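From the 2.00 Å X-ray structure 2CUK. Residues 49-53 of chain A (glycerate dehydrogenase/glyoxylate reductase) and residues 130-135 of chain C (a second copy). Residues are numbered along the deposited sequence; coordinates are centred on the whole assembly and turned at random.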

ATOM      1  N   PRO A  49      18.427  -9.044  23.441  1.00 22.27           N
ATOM      2  CA  PRO A  49      17.069  -8.669  23.836  1.00 21.98           C
ATOM      3  C   PRO A  49      16.305  -7.970  22.723  1.00 22.24           C
ATOM      4  O   PRO A  49      16.846  -7.734  21.638  1.00 20.99           O
ATOM      5  CB  PRO A  49      17.317  -7.738  25.008  1.00 21.83           C
ATOM      6  CG  PRO A  49      18.491  -6.943  24.502  1.00 21.45           C
ATOM      7  CD  PRO A  49      19.386  -7.991  23.829  1.00 21.34           C
ATOM      8  N   THR A  50      15.045  -7.645  23.013  1.00 22.47           N
ATOM      9  CA  THR A  50      14.167  -6.939  22.085  1.00 23.07           C
ATOM     10  C   THR A  50      13.669  -5.686  22.799  1.00 24.27           C
ATOM     11  O   THR A  50      13.959  -5.486  23.980  1.00 22.90           O
ATOM     12  CB  THR A  50      12.932  -7.788  21.677  1.00 23.93           C
ATOM     13  OG1 THR A  50      12.125  -8.053  22.832  1.00 25.42           O
ATOM     14  CG2 THR A  50      13.363  -9.100  21.043  1.00 21.36           C
ATOM     15  N   VAL A  51      12.927  -4.845  22.084  1.00 24.16           N
ATOM     16  CA  VAL A  51      12.391  -3.619  22.666  1.00 26.17           C
ATOM     17  C   VAL A  51      11.408  -3.896  23.805  1.00 26.94           C
ATOM     18  O   VAL A  51      11.102  -3.001  24.594  1.00 27.43           O
ATOM     19  CB  VAL A  51      11.670  -2.754  21.598  1.00 25.60           C
ATOM     20  CG1 VAL A  51      12.676  -2.251  20.571  1.00 26.41           C
ATOM     21  CG2 VAL A  51      10.574  -3.567  20.918  1.00 25.38           C
ATOM     22  N   GLU A  52      10.925  -5.133  23.891  1.00 27.95           N
ATOM     23  CA  GLU A  52       9.967  -5.523  24.929  1.00 30.46           C
ATOM     24  C   GLU A  52      10.638  -5.970  26.229  1.00 31.03           C
ATOM     25  O   GLU A  52       9.952  -6.292  27.201  1.00 30.98           O
ATOM     26  CB  GLU A  52       9.072  -6.660  24.423  1.00 32.31           C
ATOM     27  CG  GLU A  52       8.219  -6.316  23.209  1.00 36.30           C
ATOM     28  CD  GLU A  52       7.001  -5.481  23.556  1.00 38.93           C
ATOM     29  OE1 GLU A  52       7.154  -4.466  24.268  1.00 42.04           O
ATOM     30  OE2 GLU A  52       5.889  -5.837  23.109  1.00 38.20           O
ATOM     31  N   ASP A  53      11.967  -5.999  26.244  1.00 30.06           N
ATOM     32  CA  ASP A  53      12.711  -6.424  27.430  1.00 30.37           C
ATOM     33  C   ASP A  53      13.431  -5.250  28.082  1.00 32.60           C
ATOM     34  O   ASP A  53      14.252  -4.587  27.445  1.00 33.37           O
ATOM     35  CB  ASP A  53      13.747  -7.487  27.059  1.00 27.90           C
ATOM     36  CG  ASP A  53      13.151  -8.647  26.285  1.00 27.95           C
ATOM     37  OD1 ASP A  53      12.309  -9.379  26.849  1.00 24.99           O
ATOM     38  OD2 ASP A  53      13.531  -8.824  25.106  1.00 27.02           O
TER
ATOM     39  N   LYS C 130      -0.902  -8.165  21.307  1.00 22.09           N
ATOM     40  CA  LYS C 130      -0.514  -8.128  22.709  1.00 23.54           C
ATOM     41  C   LYS C 130       0.947  -7.752  22.929  1.00 22.93           C
ATOM     42  O   LYS C 130       1.337  -7.408  24.038  1.00 23.31           O
ATOM     43  CB  LYS C 130      -0.817  -9.482  23.349  1.00 26.28           C
ATOM     44  CG  LYS C 130      -2.268  -9.895  23.162  1.00 27.90           C
ATOM     45  CD  LYS C 130      -2.573 -11.234  23.799  1.00 31.38           C
ATOM     46  CE  LYS C 130      -4.009 -11.646  23.510  1.00 29.85           C
ATOM     47  NZ  LYS C 130      -4.966 -10.571  23.898  1.00 30.29           N
ATOM     48  N   ALA C 131       1.754  -7.814  21.875  1.00 22.63           N
ATOM     49  CA  ALA C 131       3.164  -7.459  21.992  1.00 21.61           C
ATOM     50  C   ALA C 131       3.878  -7.439  20.650  1.00 20.95           C
ATOM     51  O   ALA C 131       3.357  -7.921  19.642  1.00 21.28           O
ATOM     52  CB  ALA C 131       3.872  -8.439  22.928  1.00 23.40           C
ATOM     53  N   TRP C 132       5.074  -6.859  20.648  1.00 19.35           N
ATOM     54  CA  TRP C 132       5.905  -6.802  19.452  1.00 19.13           C
ATOM     55  C   TRP C 132       6.691  -8.111  19.477  1.00 19.67           C
ATOM     56  O   TRP C 132       7.108  -8.554  20.546  1.00 17.78           O
ATOM     57  CB  TRP C 132       6.884  -5.629  19.539  1.00 18.69           C
ATOM     58  CG  TRP C 132       7.750  -5.480  18.328  1.00 19.64           C
ATOM     59  CD1 TRP C 132       7.491  -4.724  17.223  1.00 19.67           C
ATOM     60  CD2 TRP C 132       9.004  -6.132  18.083  1.00 20.04           C
ATOM     61  NE1 TRP C 132       8.503  -4.862  16.304  1.00 19.71           N
ATOM     62  CE2 TRP C 132       9.444  -5.721  16.805  1.00 20.23           C
ATOM     63  CE3 TRP C 132       9.795  -7.024  18.817  1.00 19.75           C
ATOM     64  CZ2 TRP C 132      10.643  -6.171  16.243  1.00 19.50           C
ATOM     65  CZ3 TRP C 132      10.991  -7.474  18.259  1.00 19.80           C
ATOM     66  CH2 TRP C 132      11.402  -7.045  16.983  1.00 19.62           C
ATOM     67  N   HIS C 133       6.888  -8.736  18.321  1.00 20.30           N
ATOM     68  CA  HIS C 133       7.644  -9.989  18.272  1.00 19.91           C
ATOM     69  C   HIS C 133       8.430 -10.080  16.964  1.00 18.98           C
ATOM     70  O   HIS C 133       7.946  -9.673  15.914  1.00 19.46           O
ATOM     71  CB  HIS C 133       6.701 -11.196  18.396  1.00 21.11           C
ATOM     72  CG  HIS C 133       7.413 -12.492  18.630  1.00 20.78           C
ATOM     73  ND1 HIS C 133       7.890 -13.278  17.601  1.00 21.02           N
ATOM     74  CD2 HIS C 133       7.681 -13.167  19.771  1.00 21.49           C
ATOM     75  CE1 HIS C 133       8.422 -14.380  18.100  1.00 20.60           C
ATOM     76  NE2 HIS C 133       8.306 -14.338  19.417  1.00 21.50           N
ATOM     77  N   PRO C 134       9.662 -10.615  17.018  1.00 19.06           N
ATOM     78  CA  PRO C 134      10.504 -10.749  15.825  1.00 19.22           C
ATOM     79  C   PRO C 134       9.855 -11.480  14.651  1.00 18.00           C
ATOM     80  O   PRO C 134      10.170 -11.200  13.499  1.00 20.16           O
ATOM     81  CB  PRO C 134      11.734 -11.493  16.352  1.00 19.86           C
ATOM     82  CG  PRO C 134      11.821 -11.033  17.768  1.00 18.33           C
ATOM     83  CD  PRO C 134      10.377 -11.091  18.215  1.00 17.45           C
ATOM     84  N   GLU C 135       8.944 -12.404  14.933  1.00 19.90           N
ATOM     85  CA  GLU C 135       8.304 -13.170  13.868  1.00 19.40           C
ATOM     86  C   GLU C 135       6.817 -12.879  13.641  1.00 19.79           C
ATOM     87  O   GLU C 135       6.124 -13.659  12.997  1.00 19.09           O
ATOM     88  CB  GLU C 135       8.485 -14.664  14.135  1.00 22.00           C
ATOM     89  CG  GLU C 135       9.912 -15.049  14.493  1.00 24.60           C
ATOM     90  CD  GLU C 135      10.064 -16.534  14.754  1.00 28.37           C
ATOM     91  OE1 GLU C 135      10.511 -17.260  13.839  1.00 30.40           O
ATOM     92  OE2 GLU C 135       9.724 -16.976  15.870  1.00 29.01           O
TER

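The contact between these two stretches, from two copies of glycerate dehydrogenase/glyoxylate reductase, is a small loop-to-loop patch in which a tight turn on one chain packs against a tryptophan of the other and a single carboxylate-to-backbone hydrogen bond ties the two together. It illustrates a general principle: where neither partner offers a helix or strand, a turn braced by its own side chains can still present a well-defined surface to a neighbour.

The bracing comes first. Thr50(A) to Asp53(A) form a type I beta turn, closed by the backbone hydrogen bond from Asp53(A) N to Thr50(A) O at 3.1 Å. The carboxylate of Asp53(A) folds back over the start of the turn, where its OD2 accepts from both Thr50(A) N and Thr50(A) OG1, each at 2.8 Å. A weak hydrogen bond from Glu52(A) N to Thr50(A) OG1, at 3.3 Å, adds to this network. Asp53(A) itself does not touch the other stretch; its part here lies within the turn, while Thr50(A), Val51(A) and Glu52(A) all point their CA-to-CB bonds toward chain C.

The facing segment supplies Trp132(C), whose CA lies 6.9 Å from the CA of Glu52(A). Its side chain, with chi1 in the t well, reaches along the turn, and of all the residues in the two stretches it has the most area covered by the partner. Val51(A) CG2 approaches Trp132(C) CE3 at 4.1 Å, an ordinary apolar contact, and Thr50(A) CB lies 3.9 Å from Trp132(C) CZ3. Both meet the indole obliquely. The methyl of Thr50(A) also reaches Pro134(C), with CG2 to CG at 4.1 Å, so a residue whose hydroxyl is engaged inside the turn turns carbon to its neighbour.

The polar link is made by Glu52(A). Its side chain, m at both chi1 and chi2, carries OE2 to the backbone of the other chain, where it accepts a hydrogen bond from Trp132(C) N. With Trp132(C) N 2.8 Å from Glu52(A) OE2 and an N-H...O angle of 173°, the bond is short and nearly straight, and the charged acceptor satisfies an amide in a segment without regular secondary structure. Glu52(A) OE2 also sits 3.3 Å from Ala131(C) CB, a close van der Waals approach beside the bond.

The CA-to-CB bond of His133(C) points away from the turn, and its ND1 accepts from Glu135(C) N at 3.0 Å within its own segment. In all, the two stretches bury 228 Å², combining modest apolar packing with one directional bond.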